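Local coordinates for periplasmic binding protein/LacI transcriptional regulator (Brachyspira murdochii, PDB 4KQC) that probably binds a carbohydrate in the manner of the solute-binding proteins that serve ABC transporters, at residues G95-P98 with D99-Q102; A69-T72 with G73-E77; S48-Q51 with Q52-L55. One frame throughout, in Å; residues are numbered along the deposited sequence.

How the interactions relate
Along the chain, interaction 3 comes first: residues 48-55 form the opening turns of helix 48-60, which packs on strands 6-10 and 66-68. Interaction 2, residues 69-77, lies in the loop that leaves strand 66-68 of the parallel sheet and enters helix 76-84. Interaction 1, residues 95-102, closes a turn in the loop that follows strand 89-92 of the same sheet. The three follow in series, without nesting or crossing. Interaction 2 is the link: Q51 and Q52 of interaction 3 bind its backbone at V71 and D74, while G95 and Q100 of interaction 1 bind it at A70 and F75. Interactions 1 and 3 do not touch; their nearest atoms are about 7 Å apart.

Interaction 1. Residues G95-P98 with D99-Q102; sequences GILP and DQAQ
L97, P98 and D99 carry two overlapping type I beta turns, L97-Q100 and P98-A101, in the loop between strands 89-92 and 105-110. The first is closed by Q100 N, which donates to L97 O at 2.8 Å from above the carbonyl plane. The bond of the second is longer: A101 N reaches P98 O at 3.3 Å and stands further out of the P98 carbonyl plane than Q100 N does from that of L97. P98 suits the second place of the first turn because its ring holds phi near -58° and no N-H is needed there. D99 follows in the third place, where aspartate is common. Its chi1 of 73° sets CG between the backbone N and the carbonyl carbon, and this folds the carboxylate back until OD1 lies 4.0 Å from L97 CB.

L97 crosses Q100 obliquely, its CD1 passing 3.7 Å from the amide NE2. That amide is a bridge to the neighbouring loop, with OE1 accepting from F75 N and NE2 donating to G73 O. A water that accepts from L97 N also gives OE1 a weak bond. Ahead of the turns in the chain, I96 sets CG2 4.0 Å from A101 CB; the small alanine allows the isoleucine branch to sit close to the backbone. A second water joins the turn to its exit, donating to P98 O and accepting from Q102 N at 2.7 Å.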
loop_
_atom_site.group_PDB
_atom_site.type_symbol
_atom_site.label_atom_id
_atom_site.label_comp_id
_atom_site.label_asym_id
_atom_site.label_seq_id
_atom_site.Cartn_x
_atom_site.Cartn_y
_atom_site.Cartn_z
ATOM N N GLY A 95 2.770 -10.136 2.087
ATOM C CA GLY A 95 2.901 -11.512 2.549
ATOM C C GLY A 95 2.457 -12.518 1.512
ATOM O O GLY A 95 2.792 -12.389 0.344
ATOM N N ILE A 96 1.745 -13.542 1.958
ATOM C CA ILE A 96 1.324 -14.659 1.114
ATOM C C ILE A 96 -0.194 -14.503 0.961
ATOM O O ILE A 96 -0.897 -14.265 1.967
ATOM C CB ILE A 96 1.586 -16.002 1.803
ATOM C CG1 ILE A 96 3.056 -16.333 1.906
ATOM C CG2 ILE A 96 0.932 -17.149 1.038
ATOM C CD1 ILE A 96 3.773 -15.748 3.061
ATOM N N LEU A 97 -0.713 -14.621 -0.236
ATOM C CA LEU A 97 -2.184 -14.494 -0.387
ATOM C C LEU A 97 -2.843 -15.568 0.426
ATOM O O LEU A 97 -2.406 -16.704 0.425
ATOM C CB LEU A 97 -2.644 -14.691 -1.829
ATOM C CG LEU A 97 -2.456 -13.594 -2.839
ATOM C CD1 LEU A 97 -2.959 -14.114 -4.211
ATOM C CD2 LEU A 97 -3.148 -12.306 -2.457
ATOM N N PRO A 98 -3.967 -15.247 1.109
ATOM C CA PRO A 98 -4.534 -16.194 2.027
ATOM C C PRO A 98 -4.913 -17.535 1.415
ATOM O O PRO A 98 -4.761 -18.594 2.025
ATOM C CB PRO A 98 -5.791 -15.454 2.557
ATOM C CG PRO A 98 -5.385 -14.034 2.490
ATOM C CD PRO A 98 -4.571 -13.900 1.240
ATOM N N ASP A 99 -5.430 -17.504 0.194
ATOM C CA ASP A 99 -5.790 -18.729 -0.489
ATOM C C ASP A 99 -4.614 -19.548 -0.993
ATOM O O ASP A 99 -4.818 -20.628 -1.588
ATOM C CB ASP A 99 -6.873 -18.466 -1.607
ATOM C CG ASP A 99 -6.332 -17.742 -2.860
ATOM O OD1 ASP A 99 -5.111 -17.597 -3.047
ATOM O OD2 ASP A 99 -7.179 -17.340 -3.676
ATOM N N GLN A 100 -3.396 -19.075 -0.774
ATOM C CA GLN A 100 -2.184 -19.827 -1.105
ATOM C C GLN A 100 -1.480 -20.350 0.142
ATOM O O GLN A 100 -0.508 -21.095 0.016
ATOM C CB GLN A 100 -1.193 -18.990 -1.893
ATOM C CG GLN A 100 -1.740 -18.559 -3.243
ATOM C CD GLN A 100 -0.723 -17.917 -4.173
ATOM O OE1 GLN A 100 0.478 -17.982 -3.954
ATOM N NE2 GLN A 100 -1.233 -17.218 -5.178
ATOM N N ALA A 101 -1.840 -19.858 1.322
ATOM C CA ALA A 101 -1.010 -20.094 2.481
ATOM C C ALA A 101 -1.004 -21.528 3.010
ATOM O O ALA A 101 -0.052 -21.935 3.707
ATOM C CB ALA A 101 -1.445 -19.133 3.615
ATOM N N GLN A 102 -2.056 -22.295 2.748
ATOM C CA GLN A 102 -2.090 -23.706 3.105
ATOM C C GLN A 102 -1.776 -24.019 4.586
ATOM O O GLN A 102 -1.196 -25.065 4.905
ATOM C CB GLN A 102 -1.133 -24.477 2.152
ATOM C CG GLN A 102 -1.536 -24.456 0.686
ATOM C CD GLN A 102 -0.411 -24.911 -0.253
ATOM O OE1 GLN A 102 -0.122 -26.094 -0.391
ATOM N NE2 GLN A 102 0.258 -23.968 -0.865
HETATM O O HOH W 1 0.943 -15.462 -2.550
HETATM O O HOH W 2 -4.527 -21.832 1.721
#

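Interaction 2. Residues A69-T72 with G73-E77; sequences AAVT and GDFTE
A chi1 of -58° sets CG of F75 beside its own backbone N, and chi2 of 87° turns the ring so that its CE1-CZ end reaches back to A70 and V71. CE1 lies 3.8 Å from A70 CB, which approaches the ring obliquely, while V71 crosses the side chain and brings CG2 to 4.2 Å from CZ. V71 O meets the ring at its edge, near the plane, 3.3 Å from CE1, where the slightly positive ring hydrogens suit a carbonyl oxygen. One water at the ring edge bridges V71 O and G73 O. G73 has phi 152°, and a side chain here would collide with T72 O.

The F75 ring also meets F68 edge-to-face. Cutting F75 back to an alanine is likely to open a gap beside A70 and V71 and leave F68 without its aromatic partner.

Just ahead of the helix, D74 OD1 accepts from T76 N at 3.0 Å, met nearly along the C-O axis, and from T76 OG1 at 2.6 Å on the syn lone pair. This is an Asx turn, and F75, between its two ends, is at the N-cap position of helix 76-84, in a parallel alpha/beta domain of the periplasmic binding protein fold.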
loop_
_atom_site.group_PDB
_atom_site.type_symbol
_atom_site.label_atom_id
_atom_site.label_comp_id
_atom_site.label_asym_id
_atom_site.label_seq_id
_atom_site.Cartn_x
_atom_site.Cartn_y
_atom_site.Cartn_z
ATOM N N ALA A 69 7.478 -11.981 0.925
ATOM C CA ALA A 69 6.482 -10.995 0.416
ATOM C C ALA A 69 6.285 -11.316 -1.036
ATOM O O ALA A 69 7.171 -10.987 -1.822
ATOM C CB ALA A 69 7.020 -9.585 0.538
ATOM N N ALA A 70 5.137 -11.885 -1.377
ATOM C CA ALA A 70 4.900 -12.432 -2.742
ATOM C C ALA A 70 4.534 -11.272 -3.695
ATOM O O ALA A 70 3.708 -10.431 -3.345
ATOM C CB ALA A 70 3.788 -13.431 -2.729
ATOM N N VAL A 71 5.140 -11.245 -4.873
ATOM C CA VAL A 71 4.632 -10.424 -5.969
ATOM C C VAL A 71 3.372 -11.157 -6.490
ATOM O O VAL A 71 3.020 -12.255 -6.009
ATOM C CB VAL A 71 5.691 -10.166 -7.058
ATOM C CG1 VAL A 71 6.880 -9.351 -6.503
ATOM C CG2 VAL A 71 6.096 -11.433 -7.781
ATOM N N THR A 72 2.693 -10.610 -7.490
ATOM C CA THR A 72 1.568 -11.274 -8.117
ATOM C C THR A 72 1.994 -12.596 -8.742
ATOM O O THR A 72 2.975 -12.615 -9.420
ATOM C CB THR A 72 1.003 -10.367 -9.250
ATOM O OG1 THR A 72 0.488 -9.173 -8.641
ATOM C CG2 THR A 72 -0.090 -10.977 -9.970
ATOM N N GLY A 73 1.286 -13.692 -8.430
ATOM C CA GLY A 73 1.644 -14.985 -9.009
ATOM C C GLY A 73 1.251 -16.100 -8.088
ATOM O O GLY A 73 0.712 -15.832 -7.001
ATOM N N ASP A 74 1.539 -17.307 -8.505
ATOM C CA ASP A 74 1.119 -18.496 -7.802
ATOM C C ASP A 74 2.330 -19.175 -7.174
ATOM O O ASP A 74 3.157 -19.829 -7.849
ATOM C CB ASP A 74 0.454 -19.423 -8.779
ATOM C CG ASP A 74 -0.153 -20.714 -8.133
ATOM O OD1 ASP A 74 0.347 -21.192 -7.084
ATOM O OD2 ASP A 74 -1.133 -21.268 -8.759
ATOM N N PHE A 75 2.410 -19.105 -5.863
ATOM C CA PHE A 75 3.485 -19.710 -5.110
ATOM C C PHE A 75 3.078 -20.960 -4.284
ATOM O O PHE A 75 3.758 -21.338 -3.341
ATOM C CB PHE A 75 4.118 -18.643 -4.181
ATOM C CG PHE A 75 4.629 -17.466 -4.923
ATOM C CD1 PHE A 75 3.806 -16.379 -5.224
ATOM C CD2 PHE A 75 5.904 -17.496 -5.536
ATOM C CE1 PHE A 75 4.223 -15.348 -6.012
ATOM C CE2 PHE A 75 6.325 -16.434 -6.309
ATOM C CZ PHE A 75 5.487 -15.363 -6.575
ATOM N N THR A 76 1.989 -21.579 -4.632
ATOM C CA THR A 76 1.475 -22.679 -3.881
ATOM C C THR A 76 2.395 -23.902 -3.847
ATOM O O THR A 76 2.457 -24.567 -2.827
ATOM C CB THR A 76 0.056 -23.113 -4.366
ATOM O OG1 THR A 76 0.068 -23.431 -5.763
ATOM C CG2 THR A 76 -0.951 -22.040 -4.199
ATOM N N GLU A 77 3.097 -24.185 -4.939
ATOM C CA GLU A 77 4.029 -25.297 -4.955
ATOM C C GLU A 77 5.150 -25.058 -3.969
ATOM O O GLU A 77 5.540 -25.965 -3.236
ATOM C CB GLU A 77 4.583 -25.571 -6.374
ATOM C CG GLU A 77 3.490 -25.983 -7.361
ATOM C CD GLU A 77 4.014 -26.574 -8.661
ATOM O OE1 GLU A 77 5.247 -26.637 -8.835
ATOM O OE2 GLU A 77 3.197 -27.011 -9.533
HETATM O O HOH W 3 0.868 -13.725 -4.838
#

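Interaction 3. Residues S48-Q51 with Q52-L55; sequences SKIQ and QDLL. With NO3 (nitrate ion), chain B.
S48 O and Q52 N form the first of four successive i to i+4 backbone bonds, followed by K49 with D53, I50 with L54 and Q51 with L55, all 2.8 to 2.9 Å between O and N. They define the first turns of an alpha helix.

At the N-terminal end of the helix, two backbone N-H groups bind an anion. A nitrate, probably from the crystallisation liquor, receives K49 N on O2 at 3.0 Å and I50 N on O1 at 2.9 Å. The helix end would probably add to the attraction.

In packing, the aliphatic chain of Q52 lies over the S48 carbonyl, CG 3.3 Å from S48 O. Among polar contacts, a water 2.7 Å from S48 OG gives Q52 OE1 a weak bond. The extended side chain carries the amide to D74, where NE2 donates to D74 O. Q51 swings CG anti to its backbone N (chi1 -160°), and its buried amide is well satisfied: OE1 accepts from V71 N, and NE2 donates to S11 O and A69 O.

L55 turns its side chain to V10, I66 and F68, and with Q52 touches Q78, setting helix 48-60 against strands 6-10 and 66-68 and beside helix 76-84.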
loop_
_atom_site.group_PDB
_atom_site.type_symbol
_atom_site.label_atom_id
_atom_site.label_comp_id
_atom_site.label_asym_id
_atom_site.label_seq_id
_atom_site.Cartn_x
_atom_site.Cartn_y
_atom_site.Cartn_z
ATOM N N SER A 48 7.416 -12.575 -11.828
ATOM C CA SER A 48 6.929 -13.608 -10.928
ATOM C C SER A 48 7.733 -14.907 -11.046
ATOM O O SER A 48 7.936 -15.583 -10.032
ATOM C CB SER A 48 5.440 -13.916 -11.196
ATOM O OG SER A 48 5.251 -14.443 -12.493
ATOM N N LYS A 49 8.114 -15.304 -12.269
ATOM C CA LYS A 49 8.849 -16.539 -12.453
ATOM C C LYS A 49 10.196 -16.485 -11.737
ATOM O O LYS A 49 10.613 -17.496 -11.090
ATOM C CB LYS A 49 9.044 -16.796 -13.925
ATOM C CG LYS A 49 7.767 -17.027 -14.702
ATOM C CD LYS A 49 8.157 -17.315 -16.164
ATOM C CE LYS A 49 6.955 -17.389 -17.094
ATOM N NZ LYS A 49 5.985 -18.397 -16.620
ATOM N N ILE A 50 10.887 -15.347 -11.809
ATOM C CA ILE A 50 12.154 -15.256 -11.064
ATOM C C ILE A 50 11.917 -15.276 -9.552
ATOM O O ILE A 50 12.691 -15.837 -8.819
ATOM C CB ILE A 50 13.006 -14.051 -11.467
ATOM C CG1 ILE A 50 14.462 -14.298 -11.143
ATOM C CG2 ILE A 50 12.568 -12.813 -10.740
ATOM C CD1 ILE A 50 15.056 -15.421 -11.923
ATOM N N GLN A 51 10.826 -14.680 -9.073
ATOM C CA GLN A 51 10.575 -14.762 -7.640
ATOM C C GLN A 51 10.264 -16.173 -7.218
ATOM O O GLN A 51 10.717 -16.635 -6.153
ATOM C CB GLN A 51 9.522 -13.752 -7.132
ATOM C CG GLN A 51 9.640 -13.531 -5.631
ATOM C CD GLN A 51 8.476 -12.856 -5.001
ATOM O OE1 GLN A 51 7.308 -13.175 -5.263
ATOM N NE2 GLN A 51 8.777 -11.950 -4.094
ATOM N N GLN A 52 9.524 -16.914 -8.033
ATOM C CA GLN A 52 9.320 -18.335 -7.760
ATOM C C GLN A 52 10.647 -19.069 -7.666
ATOM O O GLN A 52 10.895 -19.865 -6.762
ATOM C CB GLN A 52 8.472 -18.973 -8.871
ATOM C CG GLN A 52 6.993 -18.582 -8.905
ATOM C CD GLN A 52 6.276 -19.114 -10.142
ATOM O OE1 GLN A 52 6.878 -19.174 -11.209
ATOM N NE2 GLN A 52 5.042 -19.567 -9.999
ATOM N N ASP A 53 11.524 -18.810 -8.666
ATOM C CA ASP A 53 12.838 -19.465 -8.693
ATOM C C ASP A 53 13.711 -19.138 -7.528
ATOM O O ASP A 53 14.411 -20.022 -6.983
ATOM C CB ASP A 53 13.624 -19.032 -9.941
ATOM C CG ASP A 53 13.005 -19.511 -11.304
ATOM O OD1 ASP A 53 12.285 -20.537 -11.328
ATOM O OD2 ASP A 53 13.346 -18.910 -12.361
ATOM N N LEU A 54 13.710 -17.848 -7.136
ATOM C CA LEU A 54 14.506 -17.414 -5.989
ATOM C C LEU A 54 13.991 -18.079 -4.697
ATOM O O LEU A 54 14.797 -18.508 -3.882
ATOM C CB LEU A 54 14.495 -15.885 -5.870
ATOM C CG LEU A 54 15.296 -15.118 -6.967
ATOM C CD1 LEU A 54 14.972 -13.630 -6.888
ATOM C CD2 LEU A 54 16.766 -15.387 -6.775
ATOM N N LEU A 55 12.668 -18.112 -4.522
ATOM C CA LEU A 55 12.084 -18.802 -3.358
ATOM C C LEU A 55 12.494 -20.307 -3.351
ATOM O O LEU A 55 12.936 -20.832 -2.311
ATOM C CB LEU A 55 10.578 -18.597 -3.347
ATOM C CG LEU A 55 9.846 -19.277 -2.182
ATOM C CD1 LEU A 55 10.395 -18.848 -0.814
ATOM C CD2 LEU A 55 8.396 -18.907 -2.297
HETATM N N NO3 B . 9.414 -13.407 -14.953
HETATM O O1 NO3 B . 10.234 -13.538 -14.032
HETATM O O2 NO3 B . 8.050 -13.762 -14.827
HETATM O O3 NO3 B . 9.865 -12.865 -16.157
HETATM O O HOH W 4 5.074 -17.174 -12.495
#